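Local coordinates for protein LBCATS-a (Synthetic construct, PDB 5EY5) that binds sn-glycerol-3-phosphate and, as a tryptophan synthase alpha chain, probably cleaves indole-3-glycerol phosphate to indole and glyceraldehyde 3-phosphate, at residues Asn2-Ala7 / Gly147-Phe152; Glu83-Leu88 / Ala119-Asp124. All blocks are in the same frame, centred on the assembly; numbering follows the deposited sequence.

Contact 1 of 2, residues Asn2-Ala7 / Gly147-Phe152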
# COMPACT_ATOMS: atom_id res chain seq x y z
N ASN A 2 13.83 55.94 -26.90
CA ASN A 2 14.14 55.11 -25.74
C ASN A 2 15.62 55.23 -25.38
O ASN A 2 16.49 55.30 -26.26
CB ASN A 2 13.77 53.65 -26.02
CG ASN A 2 13.69 52.80 -24.75
OD1 ASN A 2 14.71 52.36 -24.21
ND2 ASN A 2 12.46 52.53 -24.28
N ARG A 3 15.91 55.28 -24.07
CA ARG A 3 17.29 55.28 -23.59
C ARG A 3 18.08 54.10 -24.14
O ARG A 3 19.30 54.20 -24.35
CB ARG A 3 17.33 55.25 -22.06
CG ARG A 3 16.93 56.56 -21.41
CD ARG A 3 17.17 56.50 -19.90
NE ARG A 3 16.69 57.70 -19.22
CZ ARG A 3 15.52 57.80 -18.59
NH1 ARG A 3 14.69 56.76 -18.54
NH2 ARG A 3 15.18 58.94 -18.00
N ILE A 4 17.43 52.95 -24.33
CA ILE A 4 18.15 51.80 -24.86
C ILE A 4 18.64 52.10 -26.27
O ILE A 4 19.82 51.88 -26.60
CB ILE A 4 17.27 50.54 -24.83
CG1 ILE A 4 16.98 50.12 -23.38
CG2 ILE A 4 17.95 49.42 -25.58
CD1 ILE A 4 15.93 49.02 -23.28
N ALA A 5 17.75 52.61 -27.12
CA ALA A 5 18.15 52.99 -28.47
C ALA A 5 19.26 54.03 -28.45
O ALA A 5 20.24 53.92 -29.20
CB ALA A 5 16.94 53.50 -29.25
N GLU A 6 19.13 55.05 -27.59
CA GLU A 6 20.17 56.09 -27.52
C GLU A 6 21.52 55.50 -27.13
O GLU A 6 22.54 55.83 -27.73
CB GLU A 6 19.76 57.18 -26.52
CG GLU A 6 18.40 57.77 -26.77
CD GLU A 6 18.08 58.93 -25.84
OE1 GLU A 6 18.62 58.97 -24.71
OE2 GLU A 6 17.28 59.80 -26.24
N ALA A 7 21.53 54.60 -26.15
CA ALA A 7 22.78 53.96 -25.74
C ALA A 7 23.43 53.19 -26.89
O ALA A 7 24.64 53.30 -27.10
CB ALA A 7 22.51 53.03 -24.57
N GLY A 147 6.08 53.55 -24.63
CA GLY A 147 7.47 53.72 -25.01
C GLY A 147 8.44 52.84 -24.26
O GLY A 147 9.61 53.18 -24.14
N VAL A 148 7.98 51.70 -23.74
CA VAL A 148 8.81 50.76 -23.02
C VAL A 148 9.17 49.62 -23.96
O VAL A 148 8.28 49.00 -24.56
CB VAL A 148 8.09 50.23 -21.77
CG1 VAL A 148 8.92 49.10 -21.13
CG2 VAL A 148 7.82 51.39 -20.83
N ASP A 149 10.46 49.33 -24.08
CA ASP A 149 10.89 48.27 -24.98
C ASP A 149 10.63 46.90 -24.37
O ASP A 149 10.74 46.70 -23.16
CB ASP A 149 12.37 48.41 -25.33
CG ASP A 149 12.66 49.62 -26.22
OD1 ASP A 149 13.82 50.08 -26.24
OD2 ASP A 149 11.73 50.12 -26.90
N LEU A 150 10.27 45.96 -25.23
CA LEU A 150 10.03 44.58 -24.84
C LEU A 150 11.10 43.73 -25.52
O LEU A 150 11.06 43.55 -26.75
CB LEU A 150 8.61 44.16 -25.23
CG LEU A 150 7.98 42.99 -24.50
CD1 LEU A 150 6.60 42.72 -25.08
CD2 LEU A 150 8.86 41.77 -24.58
N ILE A 151 12.06 43.25 -24.75
CA ILE A 151 13.18 42.48 -25.28
C ILE A 151 12.84 41.00 -25.23
O ILE A 151 12.60 40.44 -24.15
CB ILE A 151 14.45 42.77 -24.49
CG1 ILE A 151 14.80 44.26 -24.60
CG2 ILE A 151 15.58 41.86 -24.97
CD1 ILE A 151 15.01 44.93 -23.26
N PHE A 152 12.84 40.34 -26.40
CA PHE A 152 12.54 38.91 -26.47
C PHE A 152 13.81 38.10 -26.67
O PHE A 152 14.77 38.56 -27.31
CB PHE A 152 11.55 38.62 -27.61
CG PHE A 152 10.13 39.05 -27.33
CD1 PHE A 152 9.63 40.22 -27.86
CD2 PHE A 152 9.30 38.27 -26.53
CE1 PHE A 152 8.32 40.61 -27.61
CE2 PHE A 152 7.99 38.65 -26.27
CZ PHE A 152 7.49 39.82 -26.81
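N2 does two jobs with one amide. Its CG lies anti to the backbone N (chi1 -164°), which carries the amide into place, and chi2 (-79°) turns N2 OD1 so that an in-plane lone pair takes I4 N at 2.8 Å, a nearly straight N-cap bond. The other end of the same group, N2 ND2, donates to G147 O at 2.9 Å; the bond is bent at the hydrogen, although G147 O sits close to the amide plane. G147, with positive phi, closes helix 137-146 in a Schellman motif, so the start of one helix is tied to the end of another. A second acceptor, D124 O, also engages ND2.

D149 comes tip to tip against the amide, its carboxylate stacked at 23° to that plane, with D149 OD1 3.1 Å from N2 CG. No hydrogen bond joins them: N2 OD1 and D149 OD1 meet as two acceptors at 3.2 Å, a likely cost that the N-terminal end of the helix may partly offset. I4 meets D149 tip to tip, and I4 CD1 also reaches I151 CD1 at 4.2 Å. An alanine here in place of N2, lacking the amide and with it the cap and the bonds to G147 O and D124 O, would probably leave the helix start less firmly held. This is a helix N-cap set against the amino end of strand 149-154, where the extra N-terminal helix of tryptophan synthase alpha chains closes the bottom of the TIM barrel.

Contact 2 of 2, residues Glu83-Leu88 / Ala119-Asp124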
# COMPACT_ATOMS: atom_id res chain seq x y z
N GLU A 83 10.53 52.32 -6.49
CA GLU A 83 10.98 53.45 -5.69
C GLU A 83 12.49 53.59 -5.76
O GLU A 83 13.02 54.71 -5.79
CB GLU A 83 10.52 53.30 -4.24
N MET A 84 13.21 52.47 -5.78
CA MET A 84 14.66 52.53 -5.94
C MET A 84 15.03 53.11 -7.30
O MET A 84 15.95 53.94 -7.39
CB MET A 84 15.26 51.13 -5.77
CG MET A 84 16.77 51.13 -5.57
SD MET A 84 17.54 49.80 -6.50
CE MET A 84 17.46 50.50 -8.14
N VAL A 85 14.33 52.71 -8.36
CA VAL A 85 14.60 53.30 -9.68
C VAL A 85 14.31 54.80 -9.67
O VAL A 85 15.02 55.59 -10.31
CB VAL A 85 13.80 52.56 -10.77
CG1 VAL A 85 13.99 53.23 -12.14
CG2 VAL A 85 14.24 51.12 -10.84
N ARG A 86 13.30 55.23 -8.91
CA ARG A 86 13.03 56.66 -8.85
C ARG A 86 14.11 57.39 -8.06
O ARG A 86 14.52 58.49 -8.44
CB ARG A 86 11.64 56.93 -8.28
CG ARG A 86 10.53 56.61 -9.27
CD ARG A 86 9.18 57.19 -8.85
NE ARG A 86 8.78 56.74 -7.52
CZ ARG A 86 8.10 55.62 -7.27
NH1 ARG A 86 7.73 54.83 -8.27
NH2 ARG A 86 7.79 55.30 -6.02
N GLU A 87 14.60 56.80 -6.97
CA GLU A 87 15.76 57.39 -6.31
C GLU A 87 16.93 57.44 -7.28
O GLU A 87 17.65 58.45 -7.34
CB GLU A 87 16.14 56.60 -5.05
CG GLU A 87 14.98 56.32 -4.12
CD GLU A 87 14.10 57.55 -3.91
OE1 GLU A 87 14.59 58.53 -3.31
OE2 GLU A 87 12.94 57.53 -4.36
N LEU A 88 17.13 56.38 -8.05
CA LEU A 88 18.16 56.41 -9.08
C LEU A 88 17.97 57.60 -10.01
O LEU A 88 18.90 58.39 -10.24
CB LEU A 88 18.13 55.11 -9.88
CG LEU A 88 19.41 54.29 -9.80
CD1 LEU A 88 19.19 52.95 -10.49
CD2 LEU A 88 20.60 55.06 -10.40
N ALA A 119 7.07 53.56 -17.11
CA ALA A 119 7.36 54.80 -17.81
C ALA A 119 7.51 55.96 -16.83
O ALA A 119 8.32 56.85 -17.06
CB ALA A 119 6.26 55.10 -18.83
N GLU A 120 6.76 55.94 -15.74
CA GLU A 120 6.84 57.07 -14.82
C GLU A 120 8.07 56.97 -13.92
O GLU A 120 8.67 57.99 -13.58
CB GLU A 120 5.56 57.17 -13.98
CG GLU A 120 4.29 57.17 -14.81
CD GLU A 120 3.08 57.59 -14.01
OE1 GLU A 120 2.53 58.68 -14.28
OE2 GLU A 120 2.68 56.83 -13.11
N ALA A 121 8.44 55.76 -13.53
CA ALA A 121 9.62 55.60 -12.69
C ALA A 121 10.91 55.78 -13.48
O ALA A 121 11.90 56.30 -12.95
CB ALA A 121 9.62 54.23 -12.02
N GLY A 122 10.93 55.37 -14.74
CA GLY A 122 12.12 55.55 -15.56
C GLY A 122 12.75 54.22 -15.93
O GLY A 122 13.98 54.10 -15.97
N VAL A 123 11.92 53.22 -16.18
CA VAL A 123 12.37 51.89 -16.61
C VAL A 123 12.21 51.82 -18.12
O VAL A 123 11.11 51.98 -18.64
CB VAL A 123 11.58 50.77 -15.93
CG1 VAL A 123 11.88 49.42 -16.64
CG2 VAL A 123 11.90 50.69 -14.45
N ASP A 124 13.30 51.52 -18.81
CA ASP A 124 13.29 51.66 -20.26
C ASP A 124 12.90 50.39 -21.00
O ASP A 124 12.44 50.48 -22.14
CB ASP A 124 14.66 52.16 -20.70
CG ASP A 124 15.07 53.42 -19.93
OD1 ASP A 124 15.98 53.34 -19.08
OD2 ASP A 124 14.44 54.47 -20.16
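A121, the last helical residue of helix 111-121, is met by two consecutive residues of helix 78-91, closely by R86 and more loosely by V85. R86 lies along it: the aliphatic R86 CG is 3.7 Å from A121 CA and equally near A121 CB. Beyond that the arginine chain bends at chi3 (-56°), bringing one face of its guanidinium over the CA of E83 in its own helix; R86 NH1 makes a long, weak ion pair with E117.

V85 faces the turn that follows A121. With CG1 anti to the backbone N, that methyl enters among backbone carbonyls, V85 CG1 standing 3.8 Å from A121 O and 3.9 Å from G122 O. It also meets V123 CG2 at 4.0 Å, and both valines lean on F99 of strand 97-100. G122 ends the helix with positive phi; a CB there would jam against the carbonyl oxygen of A121 and point toward V85. No hydrogen bond crosses between the two segments, so the interface rests on apolar packing, with the arginine stem at its edge. It belongs to the outer layer of an alpha/beta barrel, where neighbouring helices pack side by side and the chain turns in toward the next strand, 125-127.

Overall arrangement
Both contacts belong to one TIM barrel but join different layers. Contact 1 closes the bottom, bringing the N-terminal helix against strand 149-154; it is partly buried and mainly polar, built on amide and carboxylate groups. Contact 2 joins two helices of the outer layer; it is buried and apolar, without a hydrogen bond across it. They share no helix or strand, yet they touch at D124, just before strand 125-127. R3 NH1 forms a 2.8 Å salt bridge with D124 OD2, while D124 OD1 pairs with R89 of helix 78-91. Thus D124 connects the bottom helix to the outer layer, with the two contact centres about 14 Å apart.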